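Local structure of 3-oxoacyl-[acyl-carrier protein] synthase (Thermus thermophilus, 1UB7) at the interface of chains A and B. The protein catalyses, as a homodimeric beta-ketoacyl-ACP synthase III (FabH), the condensation that probably starts fatty acid synthesis, condensing the acetyl group of acetyl-CoA with malonyl-ACP, with loss of CO2. Sequence-based numbering; all coordinates share one arbitrary frame. Chains: chain A/B, 3-oxoacyl-[acyl-carrier protein] synthase.

The interface of chains A and B. Residues chain A 182, 185, 188-189, 197-198, 203, 309; chain B 84, 86-87, 92.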
loop_
_atom_site.group_PDB
_atom_site.type_symbol
_atom_site.label_atom_id
_atom_site.label_comp_id
_atom_site.label_asym_id
_atom_site.label_seq_id
_atom_site.Cartn_x
_atom_site.Cartn_y
_atom_site.Cartn_z
ATOM N N GLY A 182 9.517 -7.928 10.733
ATOM C CA GLY A 182 9.483 -8.986 9.739
ATOM C C GLY A 182 10.210 -10.276 10.071
ATOM O O GLY A 182 10.067 -11.252 9.335
ATOM N N ALA A 185 7.918 -13.085 10.210
ATOM C CA ALA A 185 7.153 -13.197 8.976
ATOM C C ALA A 185 6.645 -14.626 8.773
ATOM O O ALA A 185 5.619 -14.844 8.122
ATOM C CB ALA A 185 8.023 -12.775 7.794
ATOM N N LEU A 188 2.862 -15.848 10.324
ATOM C CA LEU A 188 1.580 -15.593 9.674
ATOM C C LEU A 188 1.855 -15.115 8.249
ATOM O O LEU A 188 2.589 -14.144 8.052
ATOM C CB LEU A 188 0.790 -14.531 10.461
ATOM C CG LEU A 188 -0.599 -14.105 9.964
ATOM C CD1 LEU A 188 -1.512 -15.318 9.785
ATOM C CD2 LEU A 188 -1.196 -13.126 10.957
ATOM N N TYR A 189 1.271 -15.798 7.263
ATOM C CA TYR A 189 1.485 -15.445 5.861
ATOM C C TYR A 189 0.633 -16.209 4.831
ATOM O O TYR A 189 -0.104 -17.144 5.151
ATOM C CB TYR A 189 2.972 -15.639 5.514
ATOM C CG TYR A 189 3.459 -17.069 5.677
ATOM C CD1 TYR A 189 3.039 -18.077 4.799
ATOM C CD2 TYR A 189 4.303 -17.426 6.734
ATOM C CE1 TYR A 189 3.438 -19.399 4.971
ATOM C CE2 TYR A 189 4.708 -18.749 6.916
ATOM C CZ TYR A 189 4.270 -19.730 6.030
ATOM O OH TYR A 189 4.652 -21.041 6.203
ATOM N N LEU A 197 10.304 -17.211 2.454
ATOM C CA LEU A 197 10.602 -15.948 3.125
ATOM C C LEU A 197 12.117 -15.776 3.273
ATOM O O LEU A 197 12.882 -16.728 3.079
ATOM C CB LEU A 197 9.922 -15.899 4.503
ATOM C CG LEU A 197 8.408 -15.651 4.521
ATOM C CD1 LEU A 197 7.842 -15.972 5.894
ATOM C CD2 LEU A 197 8.121 -14.205 4.137
ATOM N N PRO A 198 12.570 -14.551 3.603
ATOM C CA PRO A 198 13.990 -14.230 3.781
ATOM C C PRO A 198 14.761 -15.138 4.744
ATOM O O PRO A 198 15.977 -15.290 4.606
ATOM C CB PRO A 198 13.954 -12.778 4.251
ATOM C CG PRO A 198 12.802 -12.233 3.483
ATOM C CD PRO A 198 11.757 -13.322 3.660
ATOM N N MET A 203 6.661 -21.115 1.704
ATOM C CA MET A 203 5.239 -20.777 1.735
ATOM C C MET A 203 4.424 -21.669 0.786
ATOM O O MET A 203 4.882 -22.017 -0.308
ATOM C CB MET A 203 5.028 -19.300 1.359
ATOM C CG MET A 203 5.580 -18.286 2.370
ATOM S SD MET A 203 5.193 -16.545 1.962
ATOM C CE MET A 203 6.662 -16.073 1.043
ATOM N N GLY A 309 3.192 -9.636 9.542
ATOM C CA GLY A 309 4.271 -8.711 9.266
ATOM C C GLY A 309 5.571 -9.234 9.840
ATOM O O GLY A 309 6.455 -9.633 9.082
ATOM N N ALA B 84 4.484 -11.757 -0.980
ATOM C CA ALA B 84 3.265 -12.297 -0.384
ATOM C C ALA B 84 2.213 -11.214 -0.133
ATOM O O ALA B 84 2.515 -10.014 -0.151
ATOM C CB ALA B 84 3.608 -13.000 0.948
ATOM N N PHE B 86 0.827 -11.072 2.608
ATOM C CA PHE B 86 1.262 -10.821 3.981
ATOM C C PHE B 86 2.182 -11.989 4.360
ATOM O O PHE B 86 1.910 -13.135 4.009
ATOM C CB PHE B 86 0.069 -10.687 4.962
ATOM C CG PHE B 86 -0.940 -11.815 4.900
ATOM C CD1 PHE B 86 -1.862 -11.897 3.854
ATOM C CD2 PHE B 86 -0.993 -12.778 5.916
ATOM C CE1 PHE B 86 -2.827 -12.920 3.821
ATOM C CE2 PHE B 86 -1.951 -13.802 5.893
ATOM C CZ PHE B 86 -2.871 -13.871 4.843
ATOM N N PRO B 87 3.314 -11.711 5.023
ATOM C CA PRO B 87 3.803 -10.395 5.446
ATOM C C PRO B 87 4.043 -9.465 4.253
ATOM O O PRO B 87 4.236 -9.930 3.132
ATOM C CB PRO B 87 5.106 -10.738 6.151
ATOM C CG PRO B 87 5.629 -11.870 5.304
ATOM C CD PRO B 87 4.391 -12.717 5.115
ATOM N N LEU B 92 9.814 -7.176 5.503
ATOM C CA LEU B 92 10.979 -8.000 5.256
ATOM C C LEU B 92 12.180 -7.063 5.133
ATOM O O LEU B 92 13.271 -7.370 5.614
ATOM C CB LEU B 92 10.805 -8.807 3.970
ATOM C CG LEU B 92 9.552 -9.685 3.932
ATOM C CD1 LEU B 92 9.509 -10.492 2.631
ATOM C CD2 LEU B 92 9.557 -10.609 5.163
#
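B:Pro87 is wedged by its ring methylenes CB, CG and CD among A:Gly309, A:Ala185, A:Leu197 and A:Tyr189. Its CG is 3.6 Å from both the methyl CB of A:Ala185 and the branch CD2 of A:Leu197, whose side chain crosses the ring obliquely. B:Pro87 CD lies 3.3 Å from A:Tyr189 CB, and B:Pro87 CB lies 3.4 Å from the carbonyl A:Gly309 O.

A second apolar cluster forms around B:Leu92. Its branch CD1 meets the pyrrolidine of A:Pro198, 3.8 Å from CD, the two side chains crossing at about a right angle, while CD2 reaches the methyl CB of A:Ala185 at 3.7 Å. An alanine here would probably leave a gap beside A:Pro198 and A:Ala185.

The backbone of A:Tyr189 passes over one face of the B:Phe86 ring, off-centre, above CD2 and CE2, with its CA 3.6 Å from B:Phe86 CD2. A chi1 of 61° turns the phenol ring back into chain A, where A:Ala185 O lies at its edge, in plane, leaving CB and the backbone to meet chain B. More loosely, A:Met203 SD approaches the methyl CB of B:Ala84.

Cross-chain cohesion in this patch is thus apolar, without polar pairing. Its centre lies about 16 Å from the catalytic histidine A:His246. In the FabH homodimer, strand 188-191 and neighbouring loops of chain A receive residues 84-87 and helix 89-96 of chain B, the helix supplying B:Leu92, and two-fold symmetry repeats the arrangement.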